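Local atomic coordinates of glycosyl transferase (Staphylococcus aureus, PDB entry 5U02), a protein that is a TarS-type glycosyltransferase, modelled here as a helical linker region followed by two beta-rich C-terminal domains. Residues 134-139 / 224-229; 154-159 / 191-196; 168-173 / 216-221; 228-233 / 265-270. All blocks are in the same frame, centred on the assembly; numbering follows the deposited sequence.

Contact 1 (134-139 / 224-229); sequences IAKPKV and EVFEVR
The loop leading into strand 138-146 closes over strand 224-229 of the first C-terminal beta domain, so that Phe226 and Val228 pack beneath the incoming chain. Phe226, its CG anti to the carbonyl carbon (chi1 -65°), sets one ring face under Pro137 CD and Lys136 CA. The ring edge at CZ points at the carbonyl of Ile134, 3.1 Å from Phe226 CZ to Ile134 O. The two methyls of Val228 divide the work: CG1 meets Val139 CG2 at 3.6 Å, while CG2 lies against Pro137 CG and the aliphatic part of Lys136. Lys136 runs back past Phe226, its CG 3.6 Å from Phe226 CD1, then bends at chi3 (99°) to lay its ammonium on the strand's backbone: NZ donates to Glu227 O at 3.2 Å, in the carbonyl plane. A water accepts from both Lys136 NZ and Arg229 N. Apolar contact thus carries most of the union, and the lysine lays CG on the aromatic ring and CG and CE on Val228, and gives its charge to a main-chain oxygen.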
loop_
_atom_site.group_PDB
_atom_site.type_symbol
_atom_site.label_atom_id
_atom_site.label_comp_id
_atom_site.label_asym_id
_atom_site.label_seq_id
_atom_site.Cartn_x
_atom_site.Cartn_y
_atom_site.Cartn_z
ATOM N N ILE A 134 -8.666 23.077 2.330
ATOM C CA ILE A 134 -7.663 22.458 1.470
ATOM C C ILE A 134 -8.235 22.385 0.061
ATOM O O ILE A 134 -9.205 21.659 -0.193
ATOM C CB ILE A 134 -7.249 21.070 1.970
ATOM C CG1 ILE A 134 -6.876 21.126 3.448
ATOM C CG2 ILE A 134 -6.084 20.545 1.143
ATOM C CD1 ILE A 134 -6.060 19.928 3.908
ATOM N N ALA A 135 -7.627 23.133 -0.860
ATOM C CA ALA A 135 -8.047 23.163 -2.251
ATOM C C ALA A 135 -7.551 21.922 -2.990
ATOM O O ALA A 135 -6.687 21.185 -2.511
ATOM C CB ALA A 135 -7.548 24.438 -2.931
ATOM N N LYS A 136 -8.116 21.695 -4.170
ATOM C CA LYS A 136 -7.755 20.531 -4.955
ATOM C C LYS A 136 -6.319 20.654 -5.456
ATOM O O LYS A 136 -5.891 21.735 -5.881
ATOM C CB LYS A 136 -8.713 20.370 -6.132
ATOM C CG LYS A 136 -9.195 18.952 -6.352
ATOM C CD LYS A 136 -10.468 18.921 -7.173
ATOM C CE LYS A 136 -10.181 18.615 -8.632
ATOM N NZ LYS A 136 -11.429 18.303 -9.384
ATOM N N PRO A 137 -5.527 19.583 -5.400
ATOM C CA PRO A 137 -4.157 19.656 -5.914
ATOM C C PRO A 137 -4.132 19.758 -7.427
ATOM O O PRO A 137 -4.978 19.199 -8.125
ATOM C CB PRO A 137 -3.523 18.336 -5.459
ATOM C CG PRO A 137 -4.675 17.419 -5.260
ATOM C CD PRO A 137 -5.787 18.291 -4.732
ATOM N N LYS A 138 -3.138 20.473 -7.929
ATOM C CA LYS A 138 -2.840 20.469 -9.354
ATOM C C LYS A 138 -1.971 19.266 -9.683
ATOM O O LYS A 138 -1.003 18.974 -8.974
ATOM C CB LYS A 138 -2.125 21.762 -9.765
ATOM C CG LYS A 138 -2.942 23.024 -9.562
ATOM C CD LYS A 138 -4.021 23.158 -10.627
ATOM C CE LYS A 138 -4.620 24.557 -10.631
ATOM N NZ LYS A 138 -5.578 24.760 -11.760
ATOM N N VAL A 139 -2.322 18.555 -10.753
ATOM C CA VAL A 139 -1.628 17.332 -11.138
ATOM C C VAL A 139 -1.109 17.487 -12.557
ATOM O O VAL A 139 -1.840 17.944 -13.443
ATOM C CB VAL A 139 -2.544 16.101 -11.028
ATOM C CG1 VAL A 139 -1.799 14.853 -11.492
ATOM C CG2 VAL A 139 -3.027 15.929 -9.604
ATOM N N GLU A 224 -11.559 13.094 3.748
ATOM C CA GLU A 224 -11.897 14.033 2.686
ATOM C C GLU A 224 -11.166 13.609 1.417
ATOM O O GLU A 224 -9.933 13.528 1.401
ATOM C CB GLU A 224 -11.521 15.460 3.079
ATOM N N VAL A 225 -11.923 13.336 0.357
ATOM C CA VAL A 225 -11.394 12.726 -0.856
ATOM C C VAL A 225 -11.462 13.731 -1.998
ATOM O O VAL A 225 -12.512 14.342 -2.239
ATOM C CB VAL A 225 -12.155 11.440 -1.217
ATOM C CG1 VAL A 225 -11.523 10.787 -2.425
ATOM C CG2 VAL A 225 -12.169 10.483 -0.035
ATOM N N PHE A 226 -10.347 13.897 -2.699
ATOM C CA PHE A 226 -10.302 14.656 -3.938
ATOM C C PHE A 226 -10.235 13.696 -5.117
ATOM O O PHE A 226 -9.488 12.713 -5.091
ATOM C CB PHE A 226 -9.098 15.600 -3.972
ATOM C CG PHE A 226 -9.150 16.689 -2.940
ATOM C CD1 PHE A 226 -10.078 17.715 -3.039
ATOM C CD2 PHE A 226 -8.264 16.693 -1.876
ATOM C CE1 PHE A 226 -10.125 18.720 -2.091
ATOM C CE2 PHE A 226 -8.306 17.696 -0.925
ATOM C CZ PHE A 226 -9.237 18.710 -1.032
ATOM N N GLU A 227 -11.032 13.975 -6.139
ATOM C CA GLU A 227 -10.996 13.240 -7.395
ATOM C C GLU A 227 -10.445 14.197 -8.443
ATOM O O GLU A 227 -11.125 15.149 -8.838
ATOM C CB GLU A 227 -12.388 12.731 -7.770
ATOM C CG GLU A 227 -12.401 11.421 -8.544
ATOM C CD GLU A 227 -13.761 11.123 -9.159
ATOM O OE1 GLU A 227 -13.945 10.011 -9.702
ATOM O OE2 GLU A 227 -14.644 12.005 -9.104
ATOM N N VAL A 228 -9.210 13.971 -8.877
ATOM C CA VAL A 228 -8.553 14.865 -9.826
ATOM C C VAL A 228 -8.435 14.138 -11.157
ATOM O O VAL A 228 -7.723 13.129 -11.261
ATOM C CB VAL A 228 -7.180 15.332 -9.327
ATOM C CG1 VAL A 228 -6.532 16.246 -10.372
ATOM C CG2 VAL A 228 -7.319 16.053 -8.002
ATOM N N ARG A 229 -9.135 14.650 -12.175
ATOM C CA ARG A 229 -9.018 14.119 -13.528
ATOM C C ARG A 229 -7.687 14.562 -14.117
ATOM O O ARG A 229 -7.302 15.729 -13.989
ATOM C CB ARG A 229 -10.195 14.602 -14.386
ATOM C CG ARG A 229 -10.220 14.069 -15.808
ATOM C CD ARG A 229 -11.031 12.790 -15.864
ATOM N NE ARG A 229 -11.308 12.335 -17.212
ATOM C CZ ARG A 229 -10.440 11.656 -17.958
ATOM N NH1 ARG A 229 -9.229 11.378 -17.491
ATOM N NH2 ARG A 229 -10.761 11.259 -19.191
HETATM O O HOH W 1 -10.528 17.398 -11.764
HETATM O O HOH W 2 -5.096 17.537 -14.017
#

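Contact 2 (154-159 / 191-196); sequences ELTLNE and NKQYRF
With CG anti to the carbonyl carbon in both Leu157 (chi1 -49°) and Tyr194, leucine and ring cross obliquely on one side of the strand pair, Leu157 CD1 standing 4.0 Å from Tyr194 CE1. On the other side, Glu154 has CG anti to the backbone N (chi1 -177°) and crosses Gln193 obliquely, the carboxylate and amide planes 44° apart. Thr156 and Gln193 lie alongside each other, Thr156 OG1 3.6 Å from Gln193 CG, and one water joins Thr156 OG1 to Gln193 OE1; the hydroxyl also hydrogen-bonds to Thr142 of strand 138-146. Glu154 OE2 and Arg195 NH2 stay 4.2 Å apart, beyond a salt bridge; Tyr206 of the second subunit instead bonds to Glu154 OE2, and weakly to Arg195 NE. Beneath these groups the backbones of Leu155 and Tyr194 exchange two hydrogen bonds, Leu155 N to Tyr194 O and Tyr194 N to Leu155 O, each 2.8 Å. A third, Leu157 N to Lys192 O at 3.1 Å, runs nearly along the C=O axis. Hydrogen-bonded and non-hydrogen-bonded pairs in turn mark an antiparallel beta sheet, here that of the first C-terminal domain, with one face apolar and buried and the other meeting the second subunit.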
loop_
_atom_site.group_PDB
_atom_site.type_symbol
_atom_site.label_atom_id
_atom_site.label_comp_id
_atom_site.label_asym_id
_atom_site.label_seq_id
_atom_site.Cartn_x
_atom_site.Cartn_y
_atom_site.Cartn_z
ATOM N N GLU A 154 3.688 8.512 -14.257
ATOM C CA GLU A 154 4.141 9.353 -13.160
ATOM C C GLU A 154 3.262 10.593 -13.108
ATOM O O GLU A 154 3.102 11.286 -14.117
ATOM C CB GLU A 154 5.611 9.739 -13.345
ATOM C CG GLU A 154 6.201 10.553 -12.213
ATOM C CD GLU A 154 7.598 11.034 -12.533
ATOM O OE1 GLU A 154 7.727 11.976 -13.346
ATOM O OE2 GLU A 154 8.567 10.459 -11.983
ATOM N N LEU A 155 2.680 10.856 -11.943
ATOM C CA LEU A 155 1.856 12.037 -11.721
ATOM C C LEU A 155 2.550 12.925 -10.703
ATOM O O LEU A 155 2.912 12.463 -9.616
ATOM C CB LEU A 155 0.459 11.652 -11.231
ATOM C CG LEU A 155 -0.307 10.737 -12.189
ATOM C CD1 LEU A 155 -1.686 10.434 -11.639
ATOM C CD2 LEU A 155 -0.399 11.373 -13.565
ATOM N N THR A 156 2.744 14.192 -11.059
ATOM C CA THR A 156 3.441 15.147 -10.208
ATOM C C THR A 156 2.440 16.165 -9.675
ATOM O O THR A 156 1.767 16.851 -10.452
ATOM C CB THR A 156 4.564 15.845 -10.973
ATOM O OG1 THR A 156 5.527 14.871 -11.387
ATOM C CG2 THR A 156 5.251 16.874 -10.090
ATOM N N LEU A 157 2.337 16.252 -8.352
ATOM C CA LEU A 157 1.540 17.292 -7.706
ATOM C C LEU A 157 2.367 18.570 -7.690
ATOM O O LEU A 157 3.258 18.735 -6.856
ATOM C CB LEU A 157 1.146 16.878 -6.294
ATOM C CG LEU A 157 0.544 15.492 -6.086
ATOM C CD1 LEU A 157 0.013 15.369 -4.665
ATOM C CD2 LEU A 157 -0.548 15.236 -7.093
ATOM N N ASN A 158 2.083 19.479 -8.624
ATOM C CA ASN A 158 2.853 20.718 -8.694
ATOM C C ASN A 158 2.496 21.662 -7.555
ATOM O O ASN A 158 3.372 22.339 -7.004
ATOM C CB ASN A 158 2.642 21.402 -10.046
ATOM C CG ASN A 158 3.559 20.854 -11.127
ATOM O OD1 ASN A 158 4.460 20.062 -10.847
ATOM N ND2 ASN A 158 3.348 21.292 -12.362
ATOM N N GLU A 159 1.219 21.726 -7.186
ATOM C CA GLU A 159 0.784 22.599 -6.105
ATOM C C GLU A 159 -0.202 21.860 -5.219
ATOM O O GLU A 159 -1.147 21.236 -5.712
ATOM C CB GLU A 159 0.160 23.889 -6.641
ATOM C CG GLU A 159 1.192 24.921 -7.060
ATOM C CD GLU A 159 0.573 26.248 -7.451
ATOM O OE1 GLU A 159 -0.598 26.488 -7.087
ATOM O OE2 GLU A 159 1.262 27.052 -8.113
ATOM N N ASN A 191 9.607 12.573 -3.699
ATOM C CA ASN A 191 8.993 13.849 -3.317
ATOM C C ASN A 191 7.534 13.788 -3.785
ATOM O O ASN A 191 6.831 12.823 -3.452
ATOM C CB ASN A 191 9.825 15.000 -3.863
ATOM C CG ASN A 191 11.188 15.102 -3.188
ATOM O OD1 ASN A 191 11.334 15.759 -2.159
ATOM N ND2 ASN A 191 12.193 14.451 -3.770
ATOM N N LYS A 192 7.048 14.757 -4.561
ATOM C CA LYS A 192 5.664 14.752 -5.020
ATOM C C LYS A 192 5.524 14.195 -6.435
ATOM O O LYS A 192 4.588 14.554 -7.157
ATOM C CB LYS A 192 5.070 16.156 -4.932
ATOM C CG LYS A 192 4.761 16.624 -3.513
ATOM C CD LYS A 192 4.285 18.069 -3.535
ATOM C CE LYS A 192 3.894 18.573 -2.157
ATOM N NZ LYS A 192 2.665 17.901 -1.658
ATOM N N GLN A 193 6.440 13.322 -6.844
ATOM C CA GLN A 193 6.308 12.558 -8.077
ATOM C C GLN A 193 5.843 11.154 -7.719
ATOM O O GLN A 193 6.572 10.413 -7.058
ATOM C CB GLN A 193 7.634 12.502 -8.831
ATOM C CG GLN A 193 8.188 13.850 -9.232
ATOM C CD GLN A 193 9.584 13.734 -9.791
ATOM O OE1 GLN A 193 9.790 13.843 -10.994
ATOM N NE2 GLN A 193 10.554 13.516 -8.913
ATOM N N TYR A 194 4.646 10.786 -8.164
ATOM C CA TYR A 194 4.013 9.532 -7.774
ATOM C C TYR A 194 3.936 8.595 -8.977
ATOM O O TYR A 194 3.295 8.922 -9.983
ATOM C CB TYR A 194 2.627 9.803 -7.186
ATOM C CG TYR A 194 2.693 10.545 -5.863
ATOM C CD1 TYR A 194 2.808 11.932 -5.821
ATOM C CD2 TYR A 194 2.687 9.853 -4.660
ATOM C CE1 TYR A 194 2.888 12.606 -4.615
ATOM C CE2 TYR A 194 2.765 10.511 -3.451
ATOM C CZ TYR A 194 2.866 11.889 -3.436
ATOM O OH TYR A 194 2.947 12.567 -2.244
ATOM N N ARG A 195 4.576 7.429 -8.861
ATOM C CA ARG A 195 4.720 6.478 -9.957
ATOM C C ARG A 195 3.839 5.259 -9.724
ATOM O O ARG A 195 3.877 4.657 -8.647
ATOM C CB ARG A 195 6.179 6.044 -10.107
ATOM C CG ARG A 195 6.389 4.861 -11.041
ATOM C CD ARG A 195 7.867 4.563 -11.174
ATOM N NE ARG A 195 8.565 5.680 -11.796
ATOM C CZ ARG A 195 9.210 5.602 -12.952
ATOM N NH1 ARG A 195 9.271 4.446 -13.600
ATOM N NH2 ARG A 195 9.810 6.676 -13.445
ATOM N N PHE A 196 3.068 4.886 -10.741
ATOM C CA PHE A 196 2.153 3.756 -10.667
ATOM C C PHE A 196 2.512 2.753 -11.753
ATOM O O PHE A 196 2.584 3.112 -12.935
ATOM C CB PHE A 196 0.699 4.213 -10.816
ATOM C CG PHE A 196 0.233 5.136 -9.723
ATOM C CD1 PHE A 196 0.471 6.505 -9.791
ATOM C CD2 PHE A 196 -0.423 4.626 -8.615
ATOM C CE1 PHE A 196 0.041 7.352 -8.775
ATOM C CE2 PHE A 196 -0.850 5.456 -7.599
ATOM C CZ PHE A 196 -0.620 6.822 -7.676
HETATM O O HOH W 3 8.096 16.344 -11.868
#

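Contact 3 (168-173 / 216-221); sequences DVRLKL and FLEVQI
Strands 168-173 and 216-221 run antiparallel, three hydrogen-bonded pairs (Asp168 with Gln220, Arg170 with Glu218, Lys172 with Phe216) each contributing two backbone bonds; the shortest, Phe216 N to Lys172 O, measures 2.7 Å. Between them, Val169 CA lies 3.1 Å from Glu218 O in a CA-H...O contact. On the polar face Arg170 and Glu218 run alongside each other in the same direction and form a salt bridge. Arg170, bent at chi3 (-71°), donates from NE to Glu218 OE2 at 3.3 Å; the oxygen lies near the guanidinium plane but is met from above the carboxylate plane. A second bond, Arg170 NH2 to Glu218 OE1 at 3.5 Å, is weak, and Arg170 NH2 also bridges to Glu164 of the third subunit. Lys172, fully extended, sends its ammonium to Glu227, while its CB rests 3.9 Å from Phe216 CB. The apolar face is built by Val169, Leu171, Leu217 and Val219, with Val169 CG1 3.9 Å from Val219 CG2. That face packs across the curled sheet on Leu155 and Leu157 of strand 150-159 and on Tyr194 and Phe196 of strand 193-199; strands 181-190 and 224-229 are direct backbone neighbours of 168-175 and 212-221, respectively.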
loop_
_atom_site.group_PDB
_atom_site.type_symbol
_atom_site.label_atom_id
_atom_site.label_comp_id
_atom_site.label_asym_id
_atom_site.label_seq_id
_atom_site.Cartn_x
_atom_site.Cartn_y
_atom_site.Cartn_z
ATOM N N ASP A 168 -2.793 10.187 1.336
ATOM C CA ASP A 168 -2.614 8.998 0.518
ATOM C C ASP A 168 -3.099 9.281 -0.896
ATOM O O ASP A 168 -3.986 10.113 -1.110
ATOM C CB ASP A 168 -3.374 7.798 1.092
ATOM C CG ASP A 168 -2.945 7.450 2.505
ATOM O OD1 ASP A 168 -1.830 7.840 2.908
ATOM O OD2 ASP A 168 -3.726 6.780 3.210
ATOM N N VAL A 169 -2.505 8.587 -1.864
ATOM C CA VAL A 169 -2.874 8.728 -3.265
ATOM C C VAL A 169 -3.040 7.343 -3.872
ATOM O O VAL A 169 -2.306 6.408 -3.531
ATOM C CB VAL A 169 -1.844 9.559 -4.066
ATOM C CG1 VAL A 169 -1.597 10.908 -3.398
ATOM C CG2 VAL A 169 -0.541 8.806 -4.242
ATOM N N ARG A 170 -4.027 7.211 -4.752
ATOM C CA ARG A 170 -4.220 6.016 -5.557
ATOM C C ARG A 170 -4.542 6.454 -6.974
ATOM O O ARG A 170 -5.052 7.555 -7.194
ATOM C CB ARG A 170 -5.357 5.122 -5.030
ATOM C CG ARG A 170 -5.206 4.672 -3.596
ATOM C CD ARG A 170 -6.166 3.530 -3.271
ATOM N NE ARG A 170 -7.565 3.950 -3.208
ATOM C CZ ARG A 170 -8.582 3.104 -3.055
ATOM N NH1 ARG A 170 -8.349 1.799 -2.957
ATOM N NH2 ARG A 170 -9.831 3.556 -3.001
ATOM N N LEU A 171 -4.242 5.588 -7.935
ATOM C CA LEU A 171 -4.635 5.824 -9.316
ATOM C C LEU A 171 -6.001 5.196 -9.551
ATOM O O LEU A 171 -6.215 4.024 -9.229
ATOM C CB LEU A 171 -3.604 5.249 -10.286
ATOM C CG LEU A 171 -3.774 5.714 -11.730
ATOM C CD1 LEU A 171 -3.758 7.224 -11.776
ATOM C CD2 LEU A 171 -2.671 5.159 -12.602
ATOM N N LYS A 172 -6.923 5.972 -10.106
ATOM C CA LYS A 172 -8.299 5.534 -10.280
ATOM C C LYS A 172 -8.636 5.439 -11.759
ATOM O O LYS A 172 -8.456 6.407 -12.506
ATOM C CB LYS A 172 -9.267 6.488 -9.583
ATOM C CG LYS A 172 -10.723 6.093 -9.695
ATOM C CD LYS A 172 -11.591 7.100 -8.960
ATOM C CE LYS A 172 -13.054 6.745 -9.036
ATOM N NZ LYS A 172 -13.853 7.793 -8.366
ATOM N N LEU A 173 -9.119 4.273 -12.173
ATOM C CA LEU A 173 -9.745 4.094 -13.475
ATOM C C LEU A 173 -11.253 4.090 -13.257
ATOM O O LEU A 173 -11.763 3.298 -12.460
ATOM C CB LEU A 173 -9.287 2.794 -14.142
ATOM C CG LEU A 173 -7.779 2.604 -14.342
ATOM C CD1 LEU A 173 -7.474 1.315 -15.103
ATOM C CD2 LEU A 173 -7.164 3.807 -15.050
ATOM N N PHE A 216 -8.194 9.031 -13.191
ATOM C CA PHE A 216 -8.224 9.997 -12.104
ATOM C C PHE A 216 -7.088 9.704 -11.129
ATOM O O PHE A 216 -6.589 8.578 -11.039
ATOM C CB PHE A 216 -9.552 9.954 -11.328
ATOM C CG PHE A 216 -10.755 10.395 -12.117
ATOM C CD1 PHE A 216 -11.308 9.572 -13.079
ATOM C CD2 PHE A 216 -11.359 11.618 -11.860
ATOM C CE1 PHE A 216 -12.427 9.971 -13.791
ATOM C CE2 PHE A 216 -12.481 12.019 -12.570
ATOM C CZ PHE A 216 -13.014 11.196 -13.533
ATOM N N LEU A 217 -6.689 10.732 -10.386
ATOM C CA LEU A 217 -5.851 10.567 -9.206
ATOM C C LEU A 217 -6.698 10.859 -7.977
ATOM O O LEU A 217 -7.235 11.964 -7.840
ATOM C CB LEU A 217 -4.635 11.490 -9.237
ATOM C CG LEU A 217 -3.741 11.332 -8.001
ATOM C CD1 LEU A 217 -2.950 10.033 -8.081
ATOM C CD2 LEU A 217 -2.802 12.515 -7.818
ATOM N N GLU A 218 -6.825 9.872 -7.097
ATOM C CA GLU A 218 -7.534 10.048 -5.839
ATOM C C GLU A 218 -6.538 10.448 -4.760
ATOM O O GLU A 218 -5.482 9.823 -4.625
ATOM C CB GLU A 218 -8.264 8.765 -5.437
ATOM C CG GLU A 218 -9.003 8.865 -4.115
ATOM C CD GLU A 218 -9.249 7.510 -3.479
ATOM O OE1 GLU A 218 -10.293 6.891 -3.772
ATOM O OE2 GLU A 218 -8.393 7.061 -2.687
ATOM N N VAL A 219 -6.873 11.495 -4.008
ATOM C CA VAL A 219 -6.034 12.017 -2.935
ATOM C C VAL A 219 -6.882 12.092 -1.675
ATOM O O VAL A 219 -7.850 12.859 -1.622
ATOM C CB VAL A 219 -5.455 13.400 -3.275
ATOM C CG1 VAL A 219 -4.736 13.982 -2.068
ATOM C CG2 VAL A 219 -4.521 13.305 -4.473
ATOM N N GLN A 220 -6.520 11.308 -0.663
ATOM C CA GLN A 220 -7.319 11.169 0.545
ATOM C C GLN A 220 -6.594 11.794 1.729
ATOM O O GLN A 220 -5.404 11.533 1.944
ATOM C CB GLN A 220 -7.629 9.698 0.825
ATOM C CG GLN A 220 -8.338 9.458 2.147
ATOM C CD GLN A 220 -9.353 8.333 2.064
ATOM O OE1 GLN A 220 -10.421 8.397 2.677
ATOM N NE2 GLN A 220 -9.025 7.299 1.299
ATOM N N ILE A 221 -7.313 12.612 2.485
ATOM C CA ILE A 221 -6.794 13.266 3.685
ATOM C C ILE A 221 -7.717 12.861 4.827
ATOM O O ILE A 221 -8.742 13.501 5.082
ATOM C CB ILE A 221 -6.726 14.788 3.535
ATOM C CG1 ILE A 221 -5.896 15.166 2.305
ATOM C CG2 ILE A 221 -6.207 15.434 4.825
ATOM C CD1 ILE A 221 -5.971 16.636 1.951
HETATM O O HOH W 4 -11.999 8.500 -5.673
#

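Contact 4 (228-233 / 265-270); sequences VRVGNQ and NNISLY
Arg229 leaves the end of strand 224-229 with CG anti to the backbone N (chi1 -178°), so that beyond CB its CG comes within 3.5 Å of Asn266 CG. A bend at chi2 (91°) then brings Arg229 NE 3.9 Å from Asn266 CB. At CZ the guanidinium lies flat beneath Asn266 CB, which sits 3.4 Å above its plane, over the centre. From the edge of the group, Arg229 NH1 donates to Ile267 O at 2.8 Å in a nearly straight bond (171°), the donor standing above the carbonyl plane. Arg229 NH2 makes a weak bond to Ser268 OG at 2.7 Å and a salt bridge to Asp214, which also bonds to that hydroxyl; ion pair and hydroxyl together fix the rotation of the guanidinium. The contact joins the exit of strand 224-229 to the entry of strand 267-274, both of which pair with strand 212-221 in the domain's antiparallel sheet. One backbone bond ties the two segments, Ile267 N to Val230 O at 3.2 Å, on a carbonyl lone pair. Asn265 ND2 donates to a water that in turn donates to Asn232 O.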
loop_
_atom_site.group_PDB
_atom_site.type_symbol
_atom_site.label_atom_id
_atom_site.label_comp_id
_atom_site.label_asym_id
_atom_site.label_seq_id
_atom_site.Cartn_x
_atom_site.Cartn_y
_atom_site.Cartn_z
ATOM N N VAL A 228 -9.210 13.971 -8.877
ATOM C CA VAL A 228 -8.553 14.865 -9.826
ATOM C C VAL A 228 -8.435 14.138 -11.157
ATOM O O VAL A 228 -7.723 13.129 -11.261
ATOM C CB VAL A 228 -7.180 15.332 -9.327
ATOM C CG1 VAL A 228 -6.532 16.246 -10.372
ATOM C CG2 VAL A 228 -7.319 16.053 -8.002
ATOM N N ARG A 229 -9.135 14.650 -12.175
ATOM C CA ARG A 229 -9.018 14.119 -13.528
ATOM C C ARG A 229 -7.687 14.562 -14.117
ATOM O O ARG A 229 -7.302 15.729 -13.989
ATOM C CB ARG A 229 -10.195 14.602 -14.386
ATOM C CG ARG A 229 -10.220 14.069 -15.808
ATOM C CD ARG A 229 -11.031 12.790 -15.864
ATOM N NE ARG A 229 -11.308 12.335 -17.212
ATOM C CZ ARG A 229 -10.440 11.656 -17.958
ATOM N NH1 ARG A 229 -9.229 11.378 -17.491
ATOM N NH2 ARG A 229 -10.761 11.259 -19.191
ATOM N N VAL A 230 -6.961 13.625 -14.727
ATOM C CA VAL A 230 -5.575 13.881 -15.098
ATOM C C VAL A 230 -5.397 13.763 -16.605
ATOM O O VAL A 230 -6.148 13.067 -17.298
ATOM C CB VAL A 230 -4.599 12.934 -14.363
ATOM C CG1 VAL A 230 -4.752 13.073 -12.854
ATOM C CG2 VAL A 230 -4.813 11.501 -14.798
ATOM N N GLY A 231 -4.378 14.457 -17.105
ATOM C CA GLY A 231 -3.993 14.356 -18.497
ATOM C C GLY A 231 -3.844 15.691 -19.194
ATOM O O GLY A 231 -2.976 15.839 -20.058
ATOM N N ASN A 232 -4.677 16.675 -18.832
ATOM C CA ASN A 232 -4.676 17.949 -19.545
ATOM C C ASN A 232 -3.411 18.756 -19.281
ATOM O O ASN A 232 -3.039 19.592 -20.114
ATOM C CB ASN A 232 -5.929 18.761 -19.187
ATOM C CG ASN A 232 -5.950 19.216 -17.736
ATOM O OD1 ASN A 232 -5.585 20.350 -17.429
ATOM N ND2 ASN A 232 -6.387 18.340 -16.839
ATOM N N GLN A 233 -2.743 18.527 -18.152
ATOM C CA GLN A 233 -1.392 19.015 -17.915
ATOM C C GLN A 233 -0.464 17.813 -17.970
ATOM O O GLN A 233 -0.653 16.846 -17.224
ATOM C CB GLN A 233 -1.281 19.735 -16.569
ATOM C CG GLN A 233 -2.165 20.967 -16.447
ATOM C CD GLN A 233 -1.948 21.949 -17.587
ATOM O OE1 GLN A 233 -0.811 22.292 -17.918
ATOM N NE2 GLN A 233 -3.039 22.396 -18.202
ATOM N N ASN A 265 -9.068 17.363 -23.012
ATOM C CA ASN A 265 -7.693 16.930 -23.268
ATOM C C ASN A 265 -7.142 16.073 -22.127
ATOM O O ASN A 265 -5.947 16.116 -21.822
ATOM C CB ASN A 265 -6.791 18.144 -23.530
ATOM C CG ASN A 265 -5.529 17.789 -24.281
ATOM O OD1 ASN A 265 -5.472 16.782 -24.982
ATOM N ND2 ASN A 265 -4.503 18.620 -24.135
ATOM N N ASN A 266 -8.002 15.299 -21.474
ATOM C CA ASN A 266 -7.586 14.381 -20.425
ATOM C C ASN A 266 -7.376 12.986 -21.002
ATOM O O ASN A 266 -7.908 12.641 -22.057
ATOM C CB ASN A 266 -8.619 14.336 -19.297
ATOM C CG ASN A 266 -8.690 15.637 -18.526
ATOM O OD1 ASN A 266 -9.696 16.342 -18.575
ATOM N ND2 ASN A 266 -7.622 15.968 -17.822
ATOM N N ILE A 267 -6.609 12.173 -20.286
ATOM C CA ILE A 267 -6.186 10.882 -20.816
ATOM C C ILE A 267 -7.153 9.799 -20.361
ATOM O O ILE A 267 -7.616 9.788 -19.214
ATOM C CB ILE A 267 -4.736 10.567 -20.399
ATOM C CG1 ILE A 267 -4.241 9.305 -21.106
ATOM C CG2 ILE A 267 -4.610 10.431 -18.882
ATOM C CD1 ILE A 267 -2.754 9.093 -20.984
ATOM N N SER A 268 -7.476 8.890 -21.280
ATOM C CA SER A 268 -8.363 7.772 -21.003
ATOM C C SER A 268 -7.811 6.525 -21.683
ATOM O O SER A 268 -6.865 6.590 -22.473
ATOM C CB SER A 268 -9.792 8.067 -21.472
ATOM O OG SER A 268 -10.331 9.187 -20.788
ATOM N N LEU A 269 -8.404 5.377 -21.366
ATOM C CA LEU A 269 -8.005 4.096 -21.937
ATOM C C LEU A 269 -9.187 3.478 -22.671
ATOM O O LEU A 269 -10.260 3.296 -22.086
ATOM C CB LEU A 269 -7.497 3.140 -20.855
ATOM C CG LEU A 269 -6.449 3.725 -19.903
ATOM C CD1 LEU A 269 -5.978 2.688 -18.897
ATOM C CD2 LEU A 269 -5.272 4.286 -20.682
ATOM N N TYR A 270 -8.983 3.150 -23.945
ATOM C CA TYR A 270 -10.006 2.527 -24.777
ATOM C C TYR A 270 -9.683 1.046 -24.928
ATOM O O TYR A 270 -8.583 0.689 -25.369
ATOM C CB TYR A 270 -10.082 3.215 -26.141
ATOM C CG TYR A 270 -11.278 2.836 -26.984
ATOM C CD1 TYR A 270 -12.534 3.365 -26.721
ATOM C CD2 TYR A 270 -11.145 1.971 -28.063
ATOM C CE1 TYR A 270 -13.632 3.028 -27.503
ATOM C CE2 TYR A 270 -12.237 1.627 -28.848
ATOM C CZ TYR A 270 -13.470 2.158 -28.562
ATOM O OH TYR A 270 -14.548 1.819 -29.342
HETATM O O HOH W 5 -4.327 21.212 -22.251
#

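How the contacts relate
All four contacts belong to the sheet of the first C-terminal domain, but they hold it differently. Contacts 2 and 3 are regular strand pairings whose apolar faces meet each other; their polar faces reach the second and third subunits respectively. Contacts 1 and 4 share Val228 and Arg229 and rely on side chains more than on backbone ladders: the former is mainly apolar, the latter centred on an arginine. Contacts 3 and 4 are buried, contacts 1 and 2 only partly so. Strand 224-229 links contacts 1 and 4 to contact 3 through the Val228-Leu217 backbone bond. Val139 joins contact 1 to contacts 2 and 4, packing on Leu157 and Val230.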